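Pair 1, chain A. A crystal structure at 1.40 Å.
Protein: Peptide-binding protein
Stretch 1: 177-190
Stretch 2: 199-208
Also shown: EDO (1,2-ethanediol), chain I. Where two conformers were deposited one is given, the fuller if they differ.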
# COMPACT_ATOMS: atom_id res chain seq x y z
N GLN A 177 -6.45 1.73 11.11
CA GLN A 177 -5.19 1.84 10.40
C GLN A 177 -5.41 1.89 8.89
O GLN A 177 -6.01 0.96 8.32
CB GLN A 177 -4.32 0.65 10.79
CG GLN A 177 -2.91 0.67 10.07
CD GLN A 177 -2.18 2.04 10.23
OE1 GLN A 177 -2.23 2.66 11.33
NE2 GLN A 177 -1.56 2.52 9.13
N LEU A 178 -4.94 2.95 8.22
CA LEU A 178 -5.23 3.10 6.80
C LEU A 178 -4.04 2.91 5.87
O LEU A 178 -4.14 2.19 4.86
CB LEU A 178 -5.78 4.50 6.53
CG LEU A 178 -7.13 4.79 7.18
CD1 LEU A 178 -7.60 6.21 6.78
CD2 LEU A 178 -8.22 3.75 6.81
N SER A 179 -2.92 3.59 6.13
CA SER A 179 -1.79 3.57 5.20
C SER A 179 -0.50 3.85 5.96
O SER A 179 -0.52 4.38 7.07
CB SER A 179 -1.92 4.65 4.12
OG SER A 179 -3.11 4.42 3.38
N ALA A 180 0.63 3.55 5.31
CA ALA A 180 1.94 3.93 5.83
C ALA A 180 2.58 4.87 4.82
O ALA A 180 2.85 4.46 3.68
CB ALA A 180 2.84 2.70 5.98
N LEU A 181 2.83 6.13 5.22
CA LEU A 181 3.45 7.13 4.35
C LEU A 181 4.89 7.39 4.77
O LEU A 181 5.17 7.57 5.96
CB LEU A 181 2.68 8.47 4.35
CG LEU A 181 1.24 8.47 3.85
CD1 LEU A 181 0.63 9.87 3.97
CD2 LEU A 181 1.17 7.97 2.43
N TRP A 182 5.77 7.48 3.79
CA TRP A 182 7.19 7.60 4.08
C TRP A 182 7.65 9.05 4.15
O TRP A 182 7.11 9.94 3.49
CB TRP A 182 7.98 6.88 2.98
CG TRP A 182 7.46 5.50 2.73
CD1 TRP A 182 6.99 5.02 1.55
CD2 TRP A 182 7.29 4.44 3.69
NE1 TRP A 182 6.53 3.74 1.70
CE2 TRP A 182 6.71 3.35 3.00
CE3 TRP A 182 7.55 4.32 5.06
CZ2 TRP A 182 6.41 2.14 3.63
CZ3 TRP A 182 7.27 3.09 5.68
CH2 TRP A 182 6.71 2.02 4.97
N THR A 183 8.71 9.28 4.94
CA THR A 183 9.36 10.58 4.96
C THR A 183 9.62 11.04 3.54
O THR A 183 10.10 10.27 2.70
CB THR A 183 10.72 10.41 5.68
OG1 THR A 183 10.47 10.03 7.04
CG2 THR A 183 11.54 11.71 5.63
N GLY A 184 9.29 12.31 3.26
CA GLY A 184 9.46 12.88 1.93
C GLY A 184 8.17 12.99 1.13
O GLY A 184 8.19 13.63 0.06
N THR A 185 7.07 12.36 1.59
CA THR A 185 5.85 12.32 0.77
C THR A 185 5.22 13.71 0.68
O THR A 185 4.93 14.30 1.72
CB THR A 185 4.82 11.36 1.38
OG1 THR A 185 5.37 10.03 1.48
CG2 THR A 185 3.61 11.26 0.48
N PRO A 186 4.96 14.24 -0.53
CA PRO A 186 4.21 15.50 -0.66
C PRO A 186 2.76 15.33 -0.20
O PRO A 186 2.07 14.37 -0.58
CB PRO A 186 4.27 15.79 -2.17
CG PRO A 186 5.46 15.05 -2.67
CD PRO A 186 5.41 13.75 -1.85
N ILE A 187 2.30 16.25 0.65
CA ILE A 187 0.96 16.17 1.23
C ILE A 187 0.33 17.55 1.24
O ILE A 187 0.95 18.56 0.94
CB ILE A 187 0.96 15.57 2.66
CG1 ILE A 187 1.86 16.45 3.55
CG2 ILE A 187 1.44 14.10 2.61
CD1 ILE A 187 1.89 16.06 5.00
N MET A 188 -0.94 17.58 1.62
CA MET A 188 -1.60 18.81 1.96
C MET A 188 -2.12 18.69 3.38
O MET A 188 -2.67 17.64 3.75
CB MET A 188 -2.79 19.01 1.04
CG MET A 188 -3.60 20.30 1.32
SD MET A 188 -4.90 20.69 0.12
CE MET A 188 -3.89 21.23 -1.29
N LEU A 189 -1.94 19.77 4.17
CA LEU A 189 -2.42 19.84 5.54
C LEU A 189 -3.84 20.40 5.52
O LEU A 189 -4.09 21.44 4.88
CB LEU A 189 -1.49 20.74 6.36
CG LEU A 189 0.01 20.39 6.30
CD1 LEU A 189 0.74 21.29 7.29
CD2 LEU A 189 0.33 18.91 6.53
N ILE A 190 -4.78 19.74 6.20
CA ILE A 190 -6.20 20.08 6.10
C ILE A 190 -6.73 20.71 7.38
O ILE A 190 -7.35 21.78 7.35
CB ILE A 190 -7.04 18.85 5.70
CG1 ILE A 190 -6.55 18.25 4.39
CG2 ILE A 190 -8.54 19.22 5.61
CD1 ILE A 190 -6.94 16.77 4.26
N THR A 199 -2.91 15.88 12.92
CA THR A 199 -3.24 16.68 11.75
C THR A 199 -3.86 15.78 10.70
O THR A 199 -3.35 14.69 10.44
CB THR A 199 -2.00 17.41 11.21
OG1 THR A 199 -1.53 18.32 12.21
CG2 THR A 199 -2.34 18.22 9.96
N LEU A 200 -4.98 16.23 10.12
CA LEU A 200 -5.63 15.54 9.02
C LEU A 200 -4.94 15.97 7.74
O LEU A 200 -4.78 17.17 7.50
CB LEU A 200 -7.10 15.98 8.96
CG LEU A 200 -7.95 15.35 7.83
CD1 LEU A 200 -7.98 13.79 7.81
CD2 LEU A 200 -9.36 15.95 7.81
N ILE A 201 -4.44 15.00 6.96
CA ILE A 201 -3.65 15.26 5.75
C ILE A 201 -4.17 14.42 4.60
O ILE A 201 -4.95 13.48 4.78
CB ILE A 201 -2.16 14.93 5.99
CG1 ILE A 201 -1.93 13.40 6.19
CG2 ILE A 201 -1.65 15.71 7.20
CD1 ILE A 201 -0.49 12.97 6.11
N LYS A 202 -3.71 14.75 3.39
CA LYS A 202 -3.92 13.83 2.28
C LYS A 202 -2.67 13.82 1.40
O LYS A 202 -1.99 14.84 1.27
CB LYS A 202 -5.18 14.20 1.46
CG LYS A 202 -5.25 15.68 1.00
CD LYS A 202 -6.67 15.91 0.47
CE LYS A 202 -6.88 17.35 -0.01
NZ LYS A 202 -6.46 17.59 -1.44
N GLY A 203 -2.39 12.66 0.82
CA GLY A 203 -1.27 12.52 -0.09
C GLY A 203 -1.13 11.07 -0.50
O GLY A 203 -1.62 10.17 0.18
N GLN A 204 -0.46 10.87 -1.65
CA GLN A 204 -0.27 9.51 -2.17
C GLN A 204 -1.59 8.73 -2.32
O GLN A 204 -1.61 7.50 -2.36
CB GLN A 204 0.78 8.74 -1.36
CG GLN A 204 2.20 8.86 -1.88
CD GLN A 204 2.39 8.13 -3.19
OE1 GLN A 204 1.61 8.32 -4.12
NE2 GLN A 204 3.39 7.25 -3.26
N GLY A 205 -2.72 9.43 -2.50
CA GLY A 205 -3.98 8.71 -2.65
C GLY A 205 -4.61 8.26 -1.35
O GLY A 205 -5.51 7.40 -1.35
N THR A 206 -4.17 8.83 -0.22
CA THR A 206 -4.71 8.53 1.11
C THR A 206 -5.12 9.81 1.83
O THR A 206 -4.46 10.85 1.70
CB THR A 206 -3.64 7.76 1.97
OG1 THR A 206 -3.58 6.39 1.55
CG2 THR A 206 -3.98 7.80 3.45
N LEU A 207 -6.22 9.71 2.60
CA LEU A 207 -6.71 10.77 3.47
C LEU A 207 -6.72 10.24 4.89
O LEU A 207 -7.25 9.16 5.14
CB LEU A 207 -8.14 11.13 3.09
CG LEU A 207 -8.94 12.04 4.05
CD1 LEU A 207 -8.40 13.51 3.96
CD2 LEU A 207 -10.44 12.00 3.68
N GLY A 208 -6.19 11.00 5.84
CA GLY A 208 -6.36 10.60 7.23
C GLY A 208 -5.44 11.36 8.17
O GLY A 208 -4.80 12.32 7.79
C1 EDO I . -11.94 8.15 5.77
O1 EDO I . -11.89 7.65 7.12
C2 EDO I . -10.51 8.34 5.30
O2 EDO I . -9.75 8.82 6.41
O HOH W 1 1.80 12.44 -2.55

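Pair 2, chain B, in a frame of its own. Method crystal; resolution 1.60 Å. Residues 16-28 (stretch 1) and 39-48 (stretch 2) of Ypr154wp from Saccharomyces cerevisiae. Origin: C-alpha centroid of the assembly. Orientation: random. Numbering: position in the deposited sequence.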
# COMPACT_ATOMS: atom_id res chain seq x y z
N ASP B 16 9.84 9.67 -4.39
CA ASP B 16 10.39 8.43 -4.89
C ASP B 16 10.38 7.37 -3.79
O ASP B 16 10.73 7.66 -2.64
CB ASP B 16 11.79 8.67 -5.44
CG ASP B 16 11.79 9.69 -6.59
OD1 ASP B 16 10.86 9.68 -7.43
OD2 ASP B 16 12.73 10.52 -6.67
N GLY B 17 9.91 6.17 -4.14
CA GLY B 17 9.80 5.06 -3.20
C GLY B 17 8.40 4.89 -2.61
O GLY B 17 8.13 3.90 -1.93
N ASP B 18 7.52 5.85 -2.86
CA ASP B 18 6.12 5.74 -2.46
C ASP B 18 5.40 4.84 -3.45
O ASP B 18 5.61 4.99 -4.67
CB ASP B 18 5.39 7.09 -2.57
CG ASP B 18 5.77 8.10 -1.49
OD1 ASP B 18 6.51 7.76 -0.56
OD2 ASP B 18 5.28 9.26 -1.61
N LEU B 19 4.48 4.03 -2.97
CA LEU B 19 3.61 3.19 -3.79
C LEU B 19 2.23 3.85 -3.85
O LEU B 19 1.44 3.79 -2.90
CB LEU B 19 3.50 1.80 -3.16
CG LEU B 19 2.56 0.77 -3.87
CD1 LEU B 19 3.08 0.43 -5.24
CD2 LEU B 19 2.38 -0.50 -3.02
N GLY B 20 1.93 4.46 -4.99
CA GLY B 20 0.63 5.05 -5.21
C GLY B 20 -0.45 3.99 -5.17
O GLY B 20 -0.21 2.81 -5.52
N LEU B 21 -1.64 4.39 -4.73
CA LEU B 21 -2.77 3.48 -4.54
C LEU B 21 -4.07 4.09 -5.08
O LEU B 21 -4.32 5.28 -4.90
CB LEU B 21 -2.96 3.14 -3.05
CG LEU B 21 -1.84 2.52 -2.21
CD1 LEU B 21 -2.29 2.49 -0.74
CD2 LEU B 21 -1.46 1.14 -2.70
N LYS B 22 -4.90 3.29 -5.72
CA LYS B 22 -6.25 3.75 -6.11
C LYS B 22 -7.20 2.83 -5.37
O LYS B 22 -6.89 1.68 -5.14
CB LYS B 22 -6.47 3.69 -7.62
CG LYS B 22 -5.56 4.67 -8.39
CD LYS B 22 -6.18 5.20 -9.67
CE LYS B 22 -7.12 6.37 -9.43
NZ LYS B 22 -7.54 7.04 -10.70
N PRO B 23 -8.37 3.32 -4.98
CA PRO B 23 -9.28 2.42 -4.28
C PRO B 23 -9.60 1.15 -5.07
O PRO B 23 -9.88 1.23 -6.27
CB PRO B 23 -10.54 3.27 -4.11
CG PRO B 23 -10.06 4.68 -4.19
CD PRO B 23 -8.95 4.66 -5.18
N GLY B 24 -9.53 0.00 -4.39
CA GLY B 24 -9.78 -1.29 -5.01
C GLY B 24 -8.50 -2.05 -5.29
O GLY B 24 -8.55 -3.25 -5.52
N ASP B 25 -7.36 -1.35 -5.32
CA ASP B 25 -6.06 -1.98 -5.62
C ASP B 25 -5.74 -2.97 -4.51
O ASP B 25 -5.80 -2.61 -3.35
CB ASP B 25 -4.90 -0.96 -5.61
CG ASP B 25 -4.80 -0.12 -6.88
OD1 ASP B 25 -5.47 -0.45 -7.89
OD2 ASP B 25 -3.99 0.86 -6.86
N LYS B 26 -5.39 -4.21 -4.88
CA LYS B 26 -4.91 -5.23 -3.93
C LYS B 26 -3.39 -5.28 -3.96
O LYS B 26 -2.78 -5.37 -5.02
CB LYS B 26 -5.56 -6.58 -4.22
CG LYS B 26 -7.11 -6.54 -4.04
CD LYS B 26 -7.85 -7.78 -4.50
CE LYS B 26 -7.82 -7.95 -5.99
NZ LYS B 26 -8.42 -6.81 -6.77
N VAL B 27 -2.80 -5.23 -2.77
CA VAL B 27 -1.39 -4.99 -2.57
C VAL B 27 -0.82 -6.16 -1.80
O VAL B 27 -1.40 -6.57 -0.79
CB VAL B 27 -1.18 -3.71 -1.77
CG1 VAL B 27 0.28 -3.37 -1.60
CG2 VAL B 27 -1.94 -2.56 -2.43
N GLN B 28 0.28 -6.71 -2.28
CA GLN B 28 0.99 -7.74 -1.54
C GLN B 28 1.73 -7.05 -0.39
O GLN B 28 2.55 -6.19 -0.64
CB GLN B 28 1.98 -8.47 -2.43
CG GLN B 28 2.70 -9.58 -1.71
CD GLN B 28 3.61 -10.42 -2.61
OE1 GLN B 28 3.87 -10.08 -3.77
NE2 GLN B 28 4.05 -11.56 -2.09
N LYS B 39 5.22 -1.47 3.58
CA LYS B 39 5.91 -1.74 2.32
C LYS B 39 5.13 -2.82 1.56
O LYS B 39 4.75 -3.85 2.12
CB LYS B 39 7.33 -2.23 2.58
CG LYS B 39 8.17 -2.34 1.34
CD LYS B 39 9.44 -3.16 1.62
CE LYS B 39 10.25 -3.35 0.33
NZ LYS B 39 10.18 -2.12 -0.51
N GLY B 40 4.88 -2.60 0.29
CA GLY B 40 4.14 -3.60 -0.48
C GLY B 40 4.37 -3.48 -1.97
O GLY B 40 5.15 -2.64 -2.40
N SER B 41 3.72 -4.37 -2.71
CA SER B 41 3.80 -4.38 -4.17
C SER B 41 2.39 -4.46 -4.76
O SER B 41 1.51 -5.12 -4.21
CB SER B 41 4.69 -5.52 -4.68
OG SER B 41 4.11 -6.78 -4.42
N CYS B 42 2.20 -3.78 -5.89
CA CYS B 42 0.92 -3.75 -6.58
C CYS B 42 1.17 -3.53 -8.07
O CYS B 42 1.81 -2.56 -8.44
CB CYS B 42 0.04 -2.61 -6.06
SG CYS B 42 -1.58 -2.53 -6.81
N ASN B 43 0.65 -4.42 -8.89
CA ASN B 43 0.73 -4.28 -10.33
C ASN B 43 2.16 -4.02 -10.79
O ASN B 43 2.40 -3.15 -11.64
CB ASN B 43 -0.19 -3.13 -10.77
CG ASN B 43 -1.66 -3.39 -10.43
OD1 ASN B 43 -2.08 -4.54 -10.29
ND2 ASN B 43 -2.45 -2.30 -10.31
N GLY B 44 3.12 -4.74 -10.20
CA GLY B 44 4.51 -4.63 -10.63
C GLY B 44 5.34 -3.54 -9.97
O GLY B 44 6.54 -3.50 -10.16
N ARG B 45 4.71 -2.65 -9.20
CA ARG B 45 5.42 -1.56 -8.50
C ARG B 45 5.63 -1.92 -7.02
O ARG B 45 4.74 -2.50 -6.39
CB ARG B 45 4.58 -0.26 -8.57
CG ARG B 45 4.47 0.38 -9.95
CD ARG B 45 3.35 1.42 -10.00
NE ARG B 45 2.06 0.79 -9.72
CZ ARG B 45 1.26 1.07 -8.69
NH1 ARG B 45 1.56 2.00 -7.78
NH2 ARG B 45 0.13 0.38 -8.56
N THR B 46 6.77 -1.51 -6.45
CA THR B 46 7.08 -1.78 -5.04
C THR B 46 7.40 -0.44 -4.35
O THR B 46 8.13 0.38 -4.88
CB THR B 46 8.26 -2.74 -4.88
OG1 THR B 46 7.95 -4.01 -5.47
CG2 THR B 46 8.62 -2.95 -3.39
N GLY B 47 6.81 -0.21 -3.18
CA GLY B 47 7.12 0.98 -2.40
C GLY B 47 6.37 1.00 -1.08
O GLY B 47 5.79 -0.02 -0.66
N ILE B 48 6.34 2.18 -0.47
CA ILE B 48 5.73 2.36 0.82
C ILE B 48 4.50 3.25 0.73
O ILE B 48 4.39 4.11 -0.16
CB ILE B 48 6.75 2.85 1.87
CG1 ILE B 48 7.25 4.26 1.59
CG2 ILE B 48 7.94 1.87 1.97
CD1 ILE B 48 8.07 4.84 2.76
O HOH W 2 7.48 2.74 -6.10
O HOH W 3 3.56 4.39 -7.54

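Superposing N, CA and C of 14 central residues places pair 2 on pair 1 with an RMSD of 0.7 Å. In both pairs a type II turn leads into a strand, and that strand runs against the first arm of a hairpin closed by a type I' turn. The type II turns, Trp A182 to Thr A185 and Lys B22 to Asp B25, match position for position, as do the type I' turns, Gly A203 to Thr A206 and Cys B42 to Arg B45. The N-to-C directions of the paired strands differ by 148° in pair 1 and 125° in pair 2, so both are antiparallel in sense, pair 2 more obliquely.

The register is fixed by equivalent backbone bonds. Met A188 and Lys A202 form a hydrogen-bonded pair, with Met A188 N to Lys A202 O at 3.0 Å and Lys A202 N to Met A188 O at 3.1 Å. Their counterparts repeat it: Gln B28 N to Ser B41 O is 2.8 Å and Ser B41 N to Gln B28 O is 3.0 Å. One residue earlier, Ile A187 CA approaches Lys A202 O at 3.2 Å and Val B27 CA approaches Ser B41 O at 3.3 Å, both as CA-H...O contacts.

Both pairs have glycine at two turn positions where the backbone angles call for it. Gly A184 and Gly B24 (phi 102° and 103°) have CA atoms 0.7 Å apart after superposition, and Gly A205 and Gly B44 (phi 81° and 87°) have CA atoms 1.0 Å apart; at each, a CB would jam against the preceding carbonyl oxygen.

At two other matched positions only one pair has glycine. Ile A201 matches Gly B40. In pair 1 the isoleucine supplies apolar packing: its CD1 lies 3.9 Å from Leu A181 CD1 and 4.1 Å from Ile A187 CD1. In pair 2 an ideal CB on Gly B40 would fall 2.7 Å from Gln B28 O and 2.8 Å from Val B27 CG1, so the strand lies too close for a side chain. At the next alternate position the roles reverse. Gly A203 would set a CB 2.7 Å from both Pro A186 O and Ile A187 CG2, whereas Cys B42 has room for one: its CB packs 4.1 Å from Val B27 CG2, and its SG lies 3.9 Å from Asp B25 CB.

The turn-closing residues differ in chemistry. Thr A185 OG1 bonds to Trp A182 O at 2.7 Å, while its CG2 meets Gln A204 CG at 3.6 Å. Asp B25 instead accepts from Lys B22, OD2 to N at 2.8 Å. At the hairpin, Thr A206 and Arg B45 have CA atoms 0.4 Å apart and both point toward the first stretch, but they reach different partners. Thr A206 OG1 shares a 2.7 Å hydrogen bond with Ser A179 OG, either being a possible donor; Arg B45 NH1 donates to Gly B20 O at 3.0 Å, nearly linear at 172°. A short hydroxyl pair and a long guanidinium thus each tie the hairpin to the segment preceding the type II turn.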